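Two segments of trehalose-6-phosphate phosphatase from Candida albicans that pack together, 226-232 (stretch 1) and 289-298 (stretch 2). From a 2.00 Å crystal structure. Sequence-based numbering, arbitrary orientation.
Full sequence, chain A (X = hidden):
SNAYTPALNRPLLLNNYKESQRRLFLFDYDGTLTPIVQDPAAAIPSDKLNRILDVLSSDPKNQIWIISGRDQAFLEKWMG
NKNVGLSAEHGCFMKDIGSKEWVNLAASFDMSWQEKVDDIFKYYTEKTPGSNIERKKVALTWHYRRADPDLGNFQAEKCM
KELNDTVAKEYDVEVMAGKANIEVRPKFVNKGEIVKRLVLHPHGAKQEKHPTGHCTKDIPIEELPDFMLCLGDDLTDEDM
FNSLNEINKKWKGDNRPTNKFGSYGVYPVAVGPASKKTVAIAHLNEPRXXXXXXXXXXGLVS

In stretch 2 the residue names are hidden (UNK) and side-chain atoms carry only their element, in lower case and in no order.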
# COMPACT_ATOMS: atom_id res chain seq x y z
N ASP A 226 12.47 14.97 -0.51
CA ASP A 226 13.78 14.62 -1.07
C ASP A 226 14.19 13.23 -0.60
O ASP A 226 15.29 12.76 -0.89
CB ASP A 226 14.83 15.67 -0.68
CG ASP A 226 14.92 15.86 0.83
OD1 ASP A 226 14.06 15.34 1.56
OD2 ASP A 226 15.86 16.56 1.28
N PHE A 227 13.28 12.58 0.11
CA PHE A 227 13.44 11.21 0.59
C PHE A 227 12.06 10.56 0.63
O PHE A 227 11.17 11.03 1.35
CB PHE A 227 14.08 11.19 1.98
CG PHE A 227 14.27 9.81 2.55
CD1 PHE A 227 15.47 9.14 2.39
CD2 PHE A 227 13.26 9.19 3.25
CE1 PHE A 227 15.66 7.87 2.92
CE2 PHE A 227 13.43 7.92 3.78
CZ PHE A 227 14.64 7.26 3.62
N MET A 228 11.88 9.51 -0.15
CA MET A 228 10.62 8.79 -0.17
C MET A 228 10.87 7.30 0.03
O MET A 228 11.56 6.66 -0.77
CB MET A 228 9.87 9.04 -1.48
CG MET A 228 9.32 10.46 -1.65
SD MET A 228 9.72 11.21 -3.25
CE MET A 228 11.46 11.55 -3.02
N LEU A 229 10.32 6.73 1.10
CA LEU A 229 10.45 5.30 1.34
C LEU A 229 9.07 4.66 1.28
O LEU A 229 8.17 5.03 2.04
CB LEU A 229 11.12 5.01 2.67
CG LEU A 229 11.14 3.55 3.11
CD1 LEU A 229 11.90 2.69 2.09
CD2 LEU A 229 11.75 3.40 4.52
N CYS A 230 8.92 3.71 0.37
CA CYS A 230 7.63 3.10 0.13
C CYS A 230 7.74 1.59 0.22
O CYS A 230 8.57 0.98 -0.47
CB CYS A 230 7.11 3.51 -1.25
SG CYS A 230 5.55 2.77 -1.78
N LEU A 231 6.91 0.98 1.07
CA LEU A 231 6.95 -0.45 1.32
C LEU A 231 5.60 -1.11 1.09
O LEU A 231 4.57 -0.59 1.52
CB LEU A 231 7.42 -0.74 2.75
CG LEU A 231 8.86 -0.32 3.05
CD1 LEU A 231 8.94 0.27 4.46
CD2 LEU A 231 9.83 -1.50 2.88
N GLY A 232 5.61 -2.27 0.42
CA GLY A 232 4.39 -3.04 0.21
C GLY A 232 4.67 -4.47 -0.24
O GLY A 232 5.76 -4.79 -0.70
N UNK A 289 12.00 -7.66 8.93
CA UNK A 289 13.10 -6.87 8.39
C UNK A 289 12.65 -5.44 8.12
O UNK A 289 13.44 -4.51 8.24
c UNK A 289 13.67 -7.52 7.13
c UNK A 289 13.55 -10.03 7.51
o UNK A 289 12.57 -10.16 6.78
c UNK A 289 14.45 -8.80 7.42
n UNK A 289 13.87 -10.93 8.43
N UNK A 290 11.37 -5.27 7.79
CA UNK A 290 10.83 -3.91 7.62
C UNK A 290 11.00 -3.12 8.92
O UNK A 290 11.48 -1.98 8.91
c UNK A 290 9.13 -4.62 5.85
c UNK A 290 8.79 -2.50 7.16
c UNK A 290 9.34 -3.92 7.21
N UNK A 291 10.62 -3.72 10.04
CA UNK A 291 10.71 -2.99 11.31
C UNK A 291 12.17 -2.76 11.72
O UNK A 291 12.50 -1.72 12.29
c UNK A 291 9.95 -3.73 12.41
c UNK A 291 7.70 -4.50 13.33
c UNK A 291 8.47 -3.99 12.09
c UNK A 291 7.82 -2.77 11.49
N UNK A 292 13.05 -3.72 11.41
CA UNK A 292 14.48 -3.54 11.66
C UNK A 292 14.96 -2.30 10.93
O UNK A 292 15.61 -1.43 11.52
o UNK A 292 15.59 -8.36 11.89
o UNK A 292 16.41 -7.08 10.29
c UNK A 292 15.29 -4.75 11.19
c UNK A 292 15.73 -7.24 11.34
c UNK A 292 15.02 -6.04 11.95
N UNK A 293 14.59 -2.20 9.66
CA UNK A 293 15.01 -1.09 8.81
C UNK A 293 14.41 0.23 9.30
O UNK A 293 15.10 1.25 9.37
c UNK A 293 14.61 -1.32 7.33
c UNK A 293 15.11 -0.18 6.46
o UNK A 293 15.18 -2.54 6.86
N UNK A 294 13.11 0.22 9.61
CA UNK A 294 12.49 1.45 10.10
C UNK A 294 13.07 1.81 11.48
O UNK A 294 13.32 2.99 11.79
c UNK A 294 10.30 1.07 8.78
c UNK A 294 10.96 1.31 10.15
c UNK A 294 10.67 2.17 7.79
c UNK A 294 8.79 0.96 8.90
N UNK A 295 13.28 0.79 12.30
CA UNK A 295 13.92 0.96 13.60
C UNK A 295 15.30 1.58 13.46
O UNK A 295 15.67 2.47 14.23
N UNK A 296 16.05 1.13 12.46
CA UNK A 296 17.36 1.69 12.15
C UNK A 296 17.28 3.18 11.87
O UNK A 296 18.02 3.97 12.44
c UNK A 296 19.32 1.51 10.48
c UNK A 296 17.96 0.97 10.93
c UNK A 296 19.71 1.06 9.06
c UNK A 296 20.38 1.14 11.51
N UNK A 297 16.35 3.56 10.99
CA UNK A 297 16.16 4.97 10.68
C UNK A 297 15.74 5.73 11.92
O UNK A 297 16.13 6.88 12.12
c UNK A 297 14.16 4.84 7.29
c UNK A 297 15.09 5.14 9.59
c UNK A 297 16.64 4.83 7.67
c UNK A 297 15.29 4.45 8.25
N UNK A 298 14.94 5.08 12.75
CA UNK A 298 14.37 5.72 13.93
C UNK A 298 15.39 5.97 15.04
O UNK A 298 15.14 6.73 15.98
c UNK A 298 13.20 4.88 14.47

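Position 289 carries three side-chain carbons in a chain, the third bonded to one oxygen and one nitrogen; none touches stretch 1. A terminal amide on that length is Gln-289, whose OE1 is hydrogen-bonded elsewhere in the structure.

Position 290 has three carbons, the first bearing the other two. Its CA-to-CB bond points toward the strand, and one branch carbon touches Leu-231. The fork at CB, without oxygen, identifies Val-290; CG1 lies 3.9 Å from Leu-231 CD1.

At position 291 four carbons fork at the second, out of reach of the strand. This is Leu-291.

Position 292 shows three carbons, the last bonded to two oxygens, remote from stretch 1. The carboxylate makes it Glu-292.

Position 293 has a CB bonded to one oxygen and one carbon. Its CA-to-CB bond points toward the strand, yet no atom makes contact. This is Thr-293, whose CG2 stops 5.3 Å from Leu-229 CD2. OG1 donates a hydrogen bond to Gln-289 O (3.0 Å), the same carbonyl that accepts from Thr-293 N (2.9 Å), so the hydroxyl is satisfied within the helix.

Position 294 again has four carbons forked at the second. Its CA-to-CB bond points sideways, but the end of the side chain comes nearer, and one terminal carbon touches Leu-229 and Leu-231. This is Leu-294: CD2 is 3.7 Å from Leu-229 CD2 and 4.2 Å from Leu-231 CD1.

Position 295 has no side-chain atoms and is Gly-295. A CB in ideal geometry would sit 2.9 Å from Leu-291 O, a clash within the helix rather than with the strand.

Position 296, four carbons forked at the second and out of reach, is Leu-296.

Position 297 has four carbons forked at the second; its CA-to-CB bond points toward stretch 1, and one terminal carbon touches Leu-229 and Phe-227. This is Leu-297: CD1 is 3.9 Å from Leu-229 CD2 and 4.4 Å from Phe-227 CZ, approaching the ring obliquely.

Position 298 has a single carbon, out of reach, so it is Ala-298.

The contact is wholly apolar, with no hydrogen bonds across it. The strand alternates: the CA-to-CB bonds of Phe-227, Leu-229 and Leu-231 point toward the helix, while Met-228 and Cys-230 are out of reach. The helix answers with positions 290, 294 and 297, spaced about one turn apart. Because the axes run nearly antiparallel (164°), Val-290 meets Leu-231 at one end and Leu-297 meets Phe-227 at the other, with Leu-229 touching both Leu-294 and Leu-297 between them. The axes come no closer than 11.2 Å, a gap that side chains fill, burying 205 Å² in total.

Stretch 2 289-298: QVLETLGLLA
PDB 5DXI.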